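Local coordinates for putative glycerophosphodiester phosphodiesterase (Galdieria sulphuraria, PDB 2O55), which is a putative member of the glycerophosphodiester phosphodiesterase family, with the TIM-barrel type of fold that this family shares, at residues R143-S148 with K165-F170; S148-A153 with F170-Q175; S194-Y199 with T216-W221. All coordinates share one frame; numbering follows the deposited sequence.

Interactions 1 and 3 pair neighbouring parallel strands of one curled sheet, and interaction 2 joins the loop and helix start after strand 144-148 to the loop after strand 165-169. About 11 Å separates the centres of interactions 1 and 2, between which H151 NE2 bonds to L169 O (3.0 Å). Strand 165-169 also pairs with strand 192-196 (S194 N to Y168 O 2.9 Å), tying interaction 1 to interaction 3, centres about 14 Å apart. N171 OD1 reaches L196 N (2.9 Å) from interaction 2. Sulfates by interactions 2 and 3, probably from the crystallisation liquor though such ions often mark pockets, lie on the strands' C-terminal side, where TIM barrels generally carry their active site.

Interaction 1 (R143-S148 with K165-F170); sequences RVDYCS and KITYLF
Y146 and I166 lie side by side on parallel strands 144-148 and 165-169, whose local axes approach to 4.4 Å with directions 29° apart. Y146 bonds through both its backbone groups: its N donates to K165 O (2.8 Å) and its O accepts from T167 N (2.9 Å). L169 N donates to S148 O (3.0 Å). One face of the pair carries D145, C147, K165 and T167. D145 CG is anti to its backbone N (chi1 -161°), which puts it close to T167 OG1, the side chains crossing at about a right angle. T167 OG1 donates to D145 OD2 (2.8 Å) from above the carboxylate plane, 47° out of it. The other oxygen, OD1, has K165 NZ at 3.6 Å, a long salt bridge. The small C147 sets SG against L169 CD1 (3.8 Å). On the other face, Y146 CD1 and I166 CG2 meet loosely at 4.3 Å; the tyrosine ring and the branched isoleucine suit this buried face, where Y146 packs on L157 and I166 on L154 of helix 151-160, which links the two strands in a beta-alpha-beta unit. A carboxylate given a hydroxyl on one oxygen and a lysine near the other would probably stay ionised.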
# COMPACT_ATOMS: atom_id res chain seq x y z
N ARG A 143 -8.34 4.94 -9.82
CA ARG A 143 -8.32 4.97 -8.36
C ARG A 143 -7.29 4.03 -7.71
O ARG A 143 -7.40 3.69 -6.51
CB ARG A 143 -9.69 4.54 -7.84
CG ARG A 143 -10.89 5.25 -8.43
CD ARG A 143 -11.86 5.48 -7.31
NE ARG A 143 -13.05 4.64 -7.30
CZ ARG A 143 -13.85 4.51 -6.25
NH1 ARG A 143 -13.55 5.12 -5.12
NH2 ARG A 143 -14.93 3.77 -6.30
N VAL A 144 -6.30 3.58 -8.48
CA VAL A 144 -5.40 2.53 -8.03
C VAL A 144 -3.97 2.88 -8.43
O VAL A 144 -3.70 3.18 -9.61
CB VAL A 144 -5.85 1.14 -8.55
CG1 VAL A 144 -4.69 0.28 -8.90
CG2 VAL A 144 -6.71 0.43 -7.52
N ASP A 145 -3.08 2.81 -7.45
CA ASP A 145 -1.66 3.06 -7.63
C ASP A 145 -0.88 1.86 -7.10
O ASP A 145 -1.04 1.48 -5.93
CB ASP A 145 -1.30 4.30 -6.84
CG ASP A 145 -0.01 4.92 -7.29
OD1 ASP A 145 -0.03 6.14 -7.60
OD2 ASP A 145 1.02 4.20 -7.37
N TYR A 146 -0.05 1.26 -7.95
CA TYR A 146 0.68 0.04 -7.58
C TYR A 146 2.08 0.40 -7.14
O TYR A 146 2.75 1.24 -7.77
CB TYR A 146 0.78 -0.96 -8.73
CG TYR A 146 -0.47 -1.13 -9.55
CD1 TYR A 146 -0.72 -0.30 -10.63
CD2 TYR A 146 -1.41 -2.14 -9.25
CE1 TYR A 146 -1.86 -0.44 -11.40
CE2 TYR A 146 -2.57 -2.31 -10.02
CZ TYR A 146 -2.78 -1.44 -11.10
OH TYR A 146 -3.90 -1.53 -11.90
N CYS A 147 2.55 -0.24 -6.07
CA CYS A 147 3.90 0.03 -5.59
C CYS A 147 4.63 -1.23 -5.12
O CYS A 147 4.00 -2.28 -4.90
CB CYS A 147 3.86 1.07 -4.49
SG CYS A 147 2.97 0.43 -3.14
N SER A 148 5.95 -1.10 -4.97
CA SER A 148 6.81 -2.21 -4.59
C SER A 148 8.18 -1.72 -4.20
O SER A 148 8.61 -0.63 -4.62
CB SER A 148 6.92 -3.18 -5.76
OG SER A 148 7.74 -4.28 -5.41
N LYS A 165 -0.82 3.60 -12.94
CA LYS A 165 -0.07 4.45 -12.02
C LYS A 165 0.77 3.63 -11.03
O LYS A 165 0.28 2.70 -10.38
CB LYS A 165 -1.00 5.42 -11.30
CG LYS A 165 -1.72 6.38 -12.25
CD LYS A 165 -1.59 7.84 -11.80
CE LYS A 165 -1.51 8.03 -10.23
NZ LYS A 165 -2.74 7.68 -9.41
N ILE A 166 2.05 3.98 -10.92
CA ILE A 166 2.99 3.27 -10.06
C ILE A 166 3.85 4.20 -9.20
O ILE A 166 4.29 5.28 -9.64
CB ILE A 166 3.87 2.29 -10.85
CG1 ILE A 166 4.91 3.03 -11.67
CG2 ILE A 166 3.00 1.42 -11.77
CD1 ILE A 166 6.02 2.14 -12.15
N THR A 167 4.08 3.76 -7.97
CA THR A 167 4.93 4.47 -7.04
C THR A 167 6.10 3.56 -6.71
O THR A 167 5.91 2.41 -6.33
CB THR A 167 4.17 4.80 -5.75
OG1 THR A 167 3.03 5.59 -6.08
CG2 THR A 167 5.04 5.57 -4.74
N TYR A 168 7.31 4.08 -6.88
CA TYR A 168 8.50 3.33 -6.52
C TYR A 168 8.68 3.48 -5.01
O TYR A 168 8.61 4.61 -4.48
CB TYR A 168 9.70 3.90 -7.26
CG TYR A 168 10.04 3.25 -8.59
CD1 TYR A 168 9.07 2.60 -9.36
CD2 TYR A 168 11.34 3.34 -9.11
CE1 TYR A 168 9.38 2.02 -10.59
CE2 TYR A 168 11.67 2.77 -10.35
CZ TYR A 168 10.68 2.09 -11.09
OH TYR A 168 11.01 1.49 -12.30
N LEU A 169 8.89 2.35 -4.33
CA LEU A 169 9.15 2.31 -2.89
C LEU A 169 10.64 2.20 -2.60
O LEU A 169 11.29 1.28 -3.10
CB LEU A 169 8.44 1.12 -2.26
CG LEU A 169 7.03 1.24 -1.69
CD1 LEU A 169 6.43 -0.14 -1.57
CD2 LEU A 169 7.06 1.89 -0.34
N PHE A 170 11.18 3.08 -1.76
CA PHE A 170 12.59 3.00 -1.41
C PHE A 170 12.90 2.50 -0.01
O PHE A 170 12.00 2.18 0.77
CB PHE A 170 13.26 4.35 -1.63
CG PHE A 170 13.34 4.72 -3.05
CD1 PHE A 170 12.41 5.58 -3.62
CD2 PHE A 170 14.31 4.13 -3.88
CE1 PHE A 170 12.47 5.88 -4.99
CE2 PHE A 170 14.37 4.43 -5.22
CZ PHE A 170 13.45 5.30 -5.79

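Interaction 2 (S148-A153 with F170-Q175); sequences SFHHEA and FNYMGQ. With SO4 (sulfate ion), chain D; SO4 (sulfate ion), chain C.
F149 and Y172 have the nearest CA atoms of the two segments, 5.8 Å apart, where the loop that runs from S148 into helix 151-160 meets the irregular one that follows strand 165-169. F149 CB lies against Y172 CD1 (3.7 Å), the two side chains running obliquely past each other, while the edge of the F149 ring is turned to F170 O. H150 makes an edge-to-face pair with Y172: its CE1 stands over one face of the tyrosine, toward the rim and near CZ (3.6 Å), with the planes at 70°. Y172 CG is anti to its backbone N (chi1 175°), which puts CG beside F149 CB; the ring beyond it joins F149 and H150 in an aromatic cluster. H150 NE2 donates to O1 of the chain C sulfate (2.7 Å), whose O3 lies at the edge of the F149 ring. In a second edge-to-face pair the edge of H151 is turned to the face of F170, with CE1 4.1 Å from CE2 and planes at 60°. H151 NE2 bonds to L169 O, and the imidazole also stacks on Y168. S148 OG accepts from H150 N (2.8 Å), an ST turn that shapes the chain just before the helix. At the start of that helix H151 N donates to O3 of the chain D sulfate (3.2 Å), and E152 N reaches O1 of the same ion weakly. Histidine suits both of its places because one flat ring offers a C-H edge to an aromatic face and an N-H to an oxygen. With anions on an imidazole and a helix start, and K116 and G117 also bonding to sulfate here, this rim of the barrel appears suited to negative charge, although the ions probably come from the crystallisation liquor.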
# COMPACT_ATOMS: atom_id res chain seq x y z
N SER A 148 5.95 -1.10 -4.97
CA SER A 148 6.81 -2.21 -4.59
C SER A 148 8.18 -1.72 -4.20
O SER A 148 8.61 -0.63 -4.62
CB SER A 148 6.92 -3.18 -5.76
OG SER A 148 7.74 -4.28 -5.41
N PHE A 149 8.87 -2.51 -3.37
CA PHE A 149 10.29 -2.34 -3.15
C PHE A 149 11.08 -2.86 -4.31
O PHE A 149 12.16 -2.35 -4.61
CB PHE A 149 10.73 -3.04 -1.88
CG PHE A 149 10.29 -2.34 -0.67
CD1 PHE A 149 9.32 -2.89 0.15
CD2 PHE A 149 10.77 -1.07 -0.38
CE1 PHE A 149 8.89 -2.22 1.28
CE2 PHE A 149 10.33 -0.39 0.75
CZ PHE A 149 9.39 -0.97 1.58
N HIS A 150 10.52 -3.86 -4.99
CA HIS A 150 11.14 -4.47 -6.15
C HIS A 150 10.58 -3.91 -7.45
O HIS A 150 9.49 -4.27 -7.87
CB HIS A 150 10.93 -5.97 -6.05
CG HIS A 150 11.13 -6.48 -4.66
ND1 HIS A 150 12.38 -6.71 -4.12
CD2 HIS A 150 10.23 -6.80 -3.69
CE1 HIS A 150 12.24 -7.16 -2.89
NE2 HIS A 150 10.95 -7.21 -2.60
N HIS A 151 11.33 -3.02 -8.09
CA HIS A 151 10.80 -2.22 -9.19
C HIS A 151 10.63 -2.95 -10.49
O HIS A 151 9.90 -2.51 -11.39
CB HIS A 151 11.57 -0.90 -9.33
CG HIS A 151 11.69 -0.16 -8.03
ND1 HIS A 151 12.90 0.29 -7.53
CD2 HIS A 151 10.76 0.12 -7.09
CE1 HIS A 151 12.70 0.84 -6.35
NE2 HIS A 151 11.41 0.76 -6.05
N GLU A 152 11.27 -4.11 -10.59
CA GLU A 152 11.08 -4.93 -11.75
C GLU A 152 9.65 -5.39 -11.83
O GLU A 152 9.14 -5.56 -12.92
CB GLU A 152 11.98 -6.13 -11.75
CG GLU A 152 12.29 -6.58 -13.16
CD GLU A 152 12.65 -8.05 -13.25
OE1 GLU A 152 11.78 -8.84 -13.74
OE2 GLU A 152 13.78 -8.42 -12.84
N ALA A 153 9.00 -5.59 -10.68
CA ALA A 153 7.62 -6.10 -10.66
C ALA A 153 6.67 -5.10 -11.32
O ALA A 153 5.76 -5.48 -12.07
CB ALA A 153 7.18 -6.43 -9.25
N PHE A 170 11.18 3.08 -1.76
CA PHE A 170 12.59 3.00 -1.41
C PHE A 170 12.90 2.50 -0.01
O PHE A 170 12.00 2.18 0.77
CB PHE A 170 13.26 4.35 -1.63
CG PHE A 170 13.34 4.72 -3.05
CD1 PHE A 170 12.41 5.58 -3.62
CD2 PHE A 170 14.31 4.13 -3.88
CE1 PHE A 170 12.47 5.88 -4.99
CE2 PHE A 170 14.37 4.43 -5.22
CZ PHE A 170 13.45 5.30 -5.79
N ASN A 171 14.21 2.46 0.30
CA ASN A 171 14.73 2.07 1.60
C ASN A 171 14.34 0.63 1.96
O ASN A 171 13.94 0.35 3.10
CB ASN A 171 14.28 3.03 2.69
CG ASN A 171 14.36 4.48 2.26
OD1 ASN A 171 13.35 5.18 2.26
ND2 ASN A 171 15.57 4.96 1.92
N TYR A 172 14.47 -0.25 0.97
CA TYR A 172 14.12 -1.65 1.15
C TYR A 172 14.66 -2.24 2.44
O TYR A 172 13.86 -2.47 3.35
CB TYR A 172 14.48 -2.50 -0.07
CG TYR A 172 14.25 -3.99 0.08
CD1 TYR A 172 13.05 -4.49 0.59
CD2 TYR A 172 15.23 -4.91 -0.31
CE1 TYR A 172 12.84 -5.87 0.73
CE2 TYR A 172 15.02 -6.28 -0.19
CZ TYR A 172 13.82 -6.75 0.33
OH TYR A 172 13.60 -8.11 0.45
N MSE A 173 15.94 -2.51 2.61
CA MSE A 173 16.22 -3.06 3.96
C MSE A 173 17.00 -2.06 4.80
O MSE A 173 18.08 -2.35 5.34
CB MSE A 173 16.84 -4.46 3.94
CG MSE A 173 15.94 -5.52 3.33
SE MSE A 173 16.86 -7.24 2.99
CE MSE A 173 17.58 -7.69 4.80
N GLY A 174 16.43 -0.87 4.88
CA GLY A 174 17.12 0.27 5.45
C GLY A 174 18.19 0.80 4.50
O GLY A 174 19.08 1.55 4.92
N GLN A 175 18.12 0.41 3.23
CA GLN A 175 19.05 0.96 2.27
C GLN A 175 18.79 2.44 2.21
O GLN A 175 17.63 2.87 2.16
CB GLN A 175 18.86 0.34 0.90
CG GLN A 175 18.67 -1.16 0.90
CD GLN A 175 18.59 -1.76 -0.51
OE1 GLN A 175 18.16 -1.10 -1.47
NE2 GLN A 175 19.00 -3.02 -0.63
S SO4 D . 14.48 -5.12 -8.32
O1 SO4 D . 14.26 -4.77 -9.72
O2 SO4 D . 15.79 -5.73 -8.11
O3 SO4 D . 14.32 -3.89 -7.53
O4 SO4 D . 13.49 -6.13 -7.98
S SO4 C . 8.43 -7.49 -0.30
O1 SO4 C . 9.88 -7.57 -0.19
O2 SO4 C . 7.83 -8.00 0.93
O3 SO4 C . 8.03 -6.10 -0.53
O4 SO4 C . 7.99 -8.30 -1.43

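Interaction 3 (S194-Y199 with T216-W221); sequences SMLFHY and TVWMPW. With SO4 (sulfate ion), chain B.
L196 and W218 point the same way from adjacent strands: L196 CG is anti to its carbonyl carbon (chi1 -82°) and W218 CG is anti to its backbone N. Beyond CG, L196 CD1 lies 3.6 Å from W218 CD1. The N-H edge of the indole meets a sulfate, NE1 donating almost straight (173°) to O1 at 2.9 Å; R13 and H56 hold the same ion. Tryptophan fits here because it offers an apolar flank to leucine and an N-H at its rim to the anion. F197 and the selenomethionine M219 also run side by side. M219 SE touches F197 CB (3.6 Å) and lies obliquely beside the ring, a Met-aromatic contact, with CE over one face; V217 CG1 meets F197 CD2 at 3.7 Å. The backbones are joined by M195 N to T216 O (2.9 Å), W218 N to M195 O (2.8 Å) and F197 N to W218 O (3.2 Å), strands 194-196 and 216-218 being parallel with directions 34° apart. S194 pairs onward with strand 165-169 and V217 with strand 240-243, so the contact lies inside the barrel wall. Helix 227-236 covers F197, V217 and M219 through C233.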
# COMPACT_ATOMS: atom_id res chain seq x y z
N SER A 194 8.13 6.76 -2.62
CA SER A 194 7.71 6.54 -1.24
C SER A 194 8.89 6.11 -0.36
O SER A 194 9.62 5.16 -0.68
CB SER A 194 6.57 5.54 -1.20
OG SER A 194 6.29 5.17 0.13
N MSE A 195 9.07 6.81 0.76
CA MSE A 195 10.28 6.61 1.55
C MSE A 195 9.96 6.38 2.98
O MSE A 195 8.99 6.92 3.50
CB MSE A 195 11.17 7.83 1.47
CG MSE A 195 10.73 8.86 0.41
SE MSE A 195 11.58 8.55 -1.30
CE MSE A 195 13.39 8.43 -0.56
N LEU A 196 10.81 5.61 3.65
CA LEU A 196 10.69 5.42 5.08
C LEU A 196 11.01 6.73 5.81
O LEU A 196 11.86 7.52 5.39
CB LEU A 196 11.50 4.21 5.57
CG LEU A 196 10.84 2.83 5.40
CD1 LEU A 196 10.37 2.49 3.97
CD2 LEU A 196 11.77 1.76 5.91
N PHE A 197 10.28 6.94 6.89
CA PHE A 197 10.34 8.18 7.61
C PHE A 197 11.74 8.47 8.12
O PHE A 197 12.24 9.56 7.91
CB PHE A 197 9.33 8.17 8.75
CG PHE A 197 9.31 9.44 9.56
CD1 PHE A 197 9.63 9.42 10.93
CD2 PHE A 197 8.98 10.66 8.98
CE1 PHE A 197 9.61 10.58 11.69
CE2 PHE A 197 8.96 11.82 9.74
CZ PHE A 197 9.27 11.79 11.10
N HIS A 198 12.40 7.51 8.76
CA HIS A 198 13.74 7.73 9.31
C HIS A 198 14.81 8.12 8.26
O HIS A 198 15.80 8.72 8.63
CB HIS A 198 14.16 6.51 10.15
CG HIS A 198 15.59 6.52 10.62
ND1 HIS A 198 16.01 7.20 11.74
CD2 HIS A 198 16.68 5.87 10.14
CE1 HIS A 198 17.31 7.00 11.92
NE2 HIS A 198 17.74 6.19 10.97
N TYR A 199 14.59 7.80 6.98
CA TYR A 199 15.55 8.06 5.88
C TYR A 199 15.07 9.09 4.87
O TYR A 199 15.18 8.87 3.63
CB TYR A 199 15.77 6.79 5.05
CG TYR A 199 16.24 5.59 5.80
CD1 TYR A 199 15.33 4.71 6.41
CD2 TYR A 199 17.60 5.29 5.86
CE1 TYR A 199 15.78 3.60 7.09
CE2 TYR A 199 18.05 4.19 6.53
CZ TYR A 199 17.15 3.35 7.14
OH TYR A 199 17.64 2.27 7.80
N THR A 216 5.63 10.31 -0.67
CA THR A 216 4.81 9.67 0.33
C THR A 216 5.73 9.21 1.45
O THR A 216 6.71 8.48 1.20
CB THR A 216 4.06 8.50 -0.30
OG1 THR A 216 3.27 8.98 -1.40
CG2 THR A 216 3.21 7.75 0.73
N VAL A 217 5.46 9.65 2.67
CA VAL A 217 6.16 9.09 3.83
C VAL A 217 5.53 7.76 4.22
O VAL A 217 4.29 7.60 4.30
CB VAL A 217 6.09 10.01 5.05
CG1 VAL A 217 6.86 9.40 6.19
CG2 VAL A 217 6.65 11.37 4.70
N TRP A 218 6.41 6.80 4.46
CA TRP A 218 6.00 5.46 4.81
C TRP A 218 6.39 5.19 6.26
O TRP A 218 7.55 5.36 6.65
CB TRP A 218 6.69 4.47 3.85
CG TRP A 218 6.36 3.04 4.08
CD1 TRP A 218 6.91 2.21 5.03
CD2 TRP A 218 5.43 2.24 3.34
NE1 TRP A 218 6.38 0.95 4.92
CE2 TRP A 218 5.47 0.94 3.89
CE3 TRP A 218 4.58 2.50 2.25
CZ2 TRP A 218 4.67 -0.10 3.40
CZ3 TRP A 218 3.79 1.45 1.76
CH2 TRP A 218 3.84 0.18 2.34
N MSE A 219 5.40 4.81 7.09
CA MSE A 219 5.70 4.37 8.47
C MSE A 219 5.71 2.85 8.53
O MSE A 219 4.69 2.22 8.31
CB MSE A 219 4.69 4.95 9.47
CG MSE A 219 4.43 6.45 9.35
SE MSE A 219 5.96 7.56 9.77
CE MSE A 219 5.05 9.24 9.84
N PRO A 220 6.87 2.24 8.84
CA PRO A 220 6.85 0.79 8.97
C PRO A 220 5.86 0.38 10.04
O PRO A 220 5.51 1.17 10.91
CB PRO A 220 8.26 0.46 9.46
CG PRO A 220 9.10 1.61 9.08
CD PRO A 220 8.21 2.81 9.11
N TRP A 221 5.38 -0.85 9.98
CA TRP A 221 4.47 -1.30 10.99
C TRP A 221 5.14 -1.20 12.38
O TRP A 221 4.50 -0.80 13.36
CB TRP A 221 4.04 -2.72 10.68
CG TRP A 221 2.80 -3.13 11.37
CD1 TRP A 221 2.71 -3.99 12.43
CD2 TRP A 221 1.47 -2.71 11.07
NE1 TRP A 221 1.40 -4.12 12.81
CE2 TRP A 221 0.61 -3.35 11.99
CE3 TRP A 221 0.92 -1.84 10.12
CZ2 TRP A 221 -0.78 -3.16 11.98
CZ3 TRP A 221 -0.48 -1.65 10.11
CH2 TRP A 221 -1.31 -2.31 11.04
S SO4 B . 5.94 -2.53 6.47
O1 SO4 B . 6.89 -1.44 6.49
O2 SO4 B . 6.32 -3.43 7.54
O3 SO4 B . 4.62 -2.03 6.81
O4 SO4 B . 5.86 -3.20 5.17